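Local coordinates for protein putative esterase (Bacteroides intestinalis DSM 17393, PDB 5VOL) that is a ferulic acid esterase of carbohydrate esterase family 1, probably releasing ferulate from arabinoxylan alongside xylanases, and binds calcium, at residues P33-Q38 / K42-L47. Numbering follows the deposited sequence.
Sequences PKSFEQ and KKYPVL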
ATOM      1  N   PRO C  33      13.378 -18.726 -13.588  1.00 23.03           N
ATOM      2  CA  PRO C  33      11.937 -18.667 -13.883  1.00 29.44           C
ATOM      3  C   PRO C  33      11.273 -20.040 -14.055  1.00 30.06           C
ATOM      4  O   PRO C  33      11.927 -21.034 -14.387  1.00 29.72           O
ATOM      5  CB  PRO C  33      11.879 -17.889 -15.198  1.00 28.56           C
ATOM      6  CG  PRO C  33      13.129 -17.085 -15.231  1.00 29.08           C
ATOM      7  CD  PRO C  33      14.170 -17.864 -14.481  1.00 24.18           C
ATOM      8  N   LYS C  34       9.960 -20.072 -13.854  1.00 28.43           N
ATOM      9  CA  LYS C  34       9.167 -21.285 -14.005  1.00 28.78           C
ATOM     10  C   LYS C  34       9.286 -21.888 -15.408  1.00 29.02           C
ATOM     11  O   LYS C  34       9.230 -23.109 -15.572  1.00 32.88           O
ATOM     12  CB  LYS C  34       7.691 -20.992 -13.683  1.00 30.51           C
ATOM     13  CG  LYS C  34       6.774 -22.173 -13.876  1.00 37.00           C
ATOM     14  CD  LYS C  34       5.288 -21.770 -13.779  1.00 42.65           C
ATOM     15  CE  LYS C  34       4.758 -21.900 -12.361  1.00 45.00           C
ATOM     16  NZ  LYS C  34       3.273 -21.706 -12.314  1.00 56.43           N
ATOM     17  N   SER C  35       9.452 -21.033 -16.412  1.00 26.07           N
ATOM     18  CA  SER C  35       9.562 -21.479 -17.802  1.00 33.20           C
ATOM     19  C   SER C  35      10.963 -21.953 -18.205  1.00 37.36           C
ATOM     20  O   SER C  35      11.176 -22.359 -19.348  1.00 34.49           O
ATOM     21  CB  SER C  35       9.147 -20.356 -18.745  1.00 32.21           C
ATOM     22  OG  SER C  35      10.082 -19.290 -18.703  1.00 29.17           O
ATOM     23  N   PHE C  36      11.921 -21.894 -17.284  1.00 31.94           N
ATOM     24  CA  PHE C  36      13.316 -22.116 -17.670  1.00 33.75           C
ATOM     25  C   PHE C  36      13.524 -23.518 -18.251  1.00 32.60           C
ATOM     26  O   PHE C  36      14.150 -23.665 -19.293  1.00 35.20           O
ATOM     27  CB  PHE C  36      14.254 -21.878 -16.481  1.00 29.96           C
ATOM     28  CG  PHE C  36      15.718 -21.853 -16.854  1.00 25.35           C
ATOM     29  CD1 PHE C  36      16.493 -22.985 -16.726  1.00 29.42           C
ATOM     30  CD2 PHE C  36      16.306 -20.697 -17.330  1.00 26.02           C
ATOM     31  CE1 PHE C  36      17.851 -22.968 -17.065  1.00 30.45           C
ATOM     32  CE2 PHE C  36      17.650 -20.665 -17.669  1.00 28.04           C
ATOM     33  CZ  PHE C  36      18.423 -21.806 -17.537  1.00 27.43           C
ATOM     34  N   GLU C  37      12.971 -24.532 -17.592  1.00 38.34           N
ATOM     35  CA  GLU C  37      13.087 -25.918 -18.043  1.00 39.04           C
ATOM     36  C   GLU C  37      12.083 -26.267 -19.137  1.00 47.99           C
ATOM     37  O   GLU C  37      12.193 -27.303 -19.789  1.00 46.82           O
ATOM     38  CB  GLU C  37      12.888 -26.877 -16.869  1.00 38.75           C
ATOM     39  CG  GLU C  37      13.887 -26.712 -15.739  1.00 45.51           C
ATOM     40  CD  GLU C  37      15.295 -27.041 -16.162  1.00 51.68           C
ATOM     41  OE1 GLU C  37      15.491 -27.414 -17.342  1.00 51.28           O
ATOM     42  OE2 GLU C  37      16.208 -26.929 -15.311  1.00 64.11           O
ATOM     43  N   GLN C  38      11.099 -25.399 -19.324  1.00 44.92           N
ATOM     44  CA  GLN C  38       9.965 -25.689 -20.187  1.00 46.31           C
ATOM     45  C   GLN C  38      10.168 -25.153 -21.598  1.00 48.32           C
ATOM     46  O   GLN C  38       9.889 -25.838 -22.576  1.00 56.57           O
ATOM     47  CB  GLN C  38       8.699 -25.102 -19.567  1.00 48.51           C
ATOM     48  CG  GLN C  38       7.536 -24.980 -20.507  1.00 54.28           C
ATOM     49  CD  GLN C  38       6.384 -24.245 -19.871  1.00 59.09           C
ATOM     50  OE1 GLN C  38       6.411 -23.019 -19.737  1.00 57.95           O
ATOM     51  NE2 GLN C  38       5.364 -24.992 -19.455  1.00 61.65           N
ATOM     52  N   LYS C  42      13.968 -19.886 -24.603  1.00 43.66           N
ATOM     53  CA  LYS C  42      13.653 -18.547 -24.119  1.00 39.00           C
ATOM     54  C   LYS C  42      14.883 -17.868 -23.520  1.00 33.13           C
ATOM     55  O   LYS C  42      15.627 -18.475 -22.766  1.00 36.59           O
ATOM     56  CB  LYS C  42      12.522 -18.606 -23.089  1.00 37.70           C
ATOM     57  CG  LYS C  42      11.958 -17.242 -22.714  1.00 37.45           C
ATOM     58  CD  LYS C  42      10.672 -17.373 -21.911  1.00 38.04           C
ATOM     59  CE  LYS C  42      10.129 -16.007 -21.507  1.00 38.67           C
ATOM     60  NZ  LYS C  42       8.960 -16.113 -20.570  1.00 36.94           N
ATOM     61  N   LYS C  43      15.095 -16.607 -23.878  1.00 36.16           N
ATOM     62  CA  LYS C  43      16.130 -15.789 -23.259  1.00 32.20           C
ATOM     63  C   LYS C  43      15.467 -14.784 -22.321  1.00 32.66           C
ATOM     64  O   LYS C  43      14.326 -14.398 -22.549  1.00 28.74           O
ATOM     65  CB  LYS C  43      16.959 -15.058 -24.311  1.00 36.46           C
ATOM     66  CG  LYS C  43      17.676 -15.972 -25.309  1.00 42.62           C
ATOM     67  CD  LYS C  43      18.750 -16.811 -24.631  1.00 42.10           C
ATOM     68  CE  LYS C  43      19.841 -17.247 -25.623  1.00 48.95           C
ATOM     69  NZ  LYS C  43      20.745 -16.114 -26.020  1.00 56.28           N
ATOM     70  N   TYR C  44      16.192 -14.348 -21.292  1.00 27.23           N
ATOM     71  CA  TYR C  44      15.614 -13.540 -20.219  1.00 25.53           C
ATOM     72  C   TYR C  44      16.394 -12.271 -19.911  1.00 25.65           C
ATOM     73  O   TYR C  44      17.610 -12.211 -20.122  1.00 30.73           O
ATOM     74  CB  TYR C  44      15.525 -14.367 -18.937  1.00 26.97           C
ATOM     75  CG  TYR C  44      14.776 -15.672 -19.056  1.00 27.19           C
ATOM     76  CD1 TYR C  44      13.394 -15.728 -18.873  1.00 27.36           C
ATOM     77  CD2 TYR C  44      15.446 -16.849 -19.336  1.00 27.26           C
ATOM     78  CE1 TYR C  44      12.711 -16.929 -18.964  1.00 28.39           C
ATOM     79  CE2 TYR C  44      14.769 -18.053 -19.436  1.00 28.23           C
ATOM     80  CZ  TYR C  44      13.406 -18.087 -19.252  1.00 29.27           C
ATOM     81  OH  TYR C  44      12.747 -19.290 -19.352  1.00 31.92           O
ATOM     82  N   PRO C  45      15.702 -11.246 -19.393  1.00 26.10           N
ATOM     83  CA  PRO C  45      16.475 -10.170 -18.781  1.00 23.20           C
ATOM     84  C   PRO C  45      17.112 -10.662 -17.481  1.00 22.90           C
ATOM     85  O   PRO C  45      16.795 -11.757 -17.012  1.00 22.43           O
ATOM     86  CB  PRO C  45      15.439  -9.065 -18.527  1.00 22.62           C
ATOM     87  CG  PRO C  45      14.114  -9.706 -18.694  1.00 29.44           C
ATOM     88  CD  PRO C  45      14.267 -10.916 -19.527  1.00 26.51           C
ATOM     89  N   VAL C  46      18.018  -9.870 -16.921  1.00 22.41           N
ATOM     90  CA  VAL C  46      18.678 -10.261 -15.689  1.00 21.52           C
ATOM     91  C   VAL C  46      18.743  -9.098 -14.713  1.00 20.97           C
ATOM     92  O   VAL C  46      18.941  -7.938 -15.099  1.00 20.14           O
ATOM     93  CB  VAL C  46      20.114 -10.810 -15.940  1.00 22.84           C
ATOM     94  CG1 VAL C  46      21.015  -9.724 -16.494  1.00 20.96           C
ATOM     95  CG2 VAL C  46      20.694 -11.374 -14.642  1.00 22.16           C
ATOM     96  N   LEU C  47      18.531  -9.432 -13.445  1.00 18.09           N
ATOM     97  CA  LEU C  47      18.752  -8.515 -12.345  1.00 20.76           C
ATOM     98  C   LEU C  47      19.886  -9.057 -11.462  1.00 18.70           C
ATOM     99  O   LEU C  47      19.785 -10.163 -10.921  1.00 19.12           O
ATOM    100  CB  LEU C  47      17.475  -8.334 -11.501  1.00 20.47           C
ATOM    101  CG  LEU C  47      17.653  -7.540 -10.201  1.00 18.05           C
ATOM    102  CD1 LEU C  47      18.008  -6.094 -10.507  1.00 15.51           C
ATOM    103  CD2 LEU C  47      16.375  -7.605  -9.339  1.00 17.25           C
TER
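The ring of Y44 reaches into the turn P33-F36 and meets three of its side chains at once. P33 lies over one ring face, its CG 4.0 Å from the centroid of the Y44 ring and 22° off the normal, a CH-pi contact displaced toward the CE1 rim; a compact, conformationally restricted proline ring can lay its CG-H over the aromatic face. At the ring's edge and in its plane, Y44 OH donates a hydrogen bond of 2.7 Å to S35 OG. The serine hydroxyl, set between its own backbone N and carbonyl carbon (chi1 68°), also hydrogen-bonds E81, so this small side chain joins the buried phenol to a carboxylate. F36 meets the ring obliquely: with CG anti to the backbone N (chi1 -170°), its own ring is carried alongside Y44, CD2 3.7 Å from Y44 CE2, and R125 makes a cation-pi contact with it. The turn is a type I beta turn, closed by F36 N to P33 O at 3.0 Å, in the loop linking strands 24-32 and 46-50 of the alpha/beta-hydrolase sheet, and Y44 lies just before the second strand. A leucine in place of Y44 would lack the hydroxyl, and would probably leave S35 OG without that donor and open a gap against P33 and F36. While P33, S35, F36 and Y44 are buried, K42 is partly exposed and touches S35 alone, through the end of its extended chain. A lysine suits this solvent side because its ammonium can go on to a salt bridge with E81.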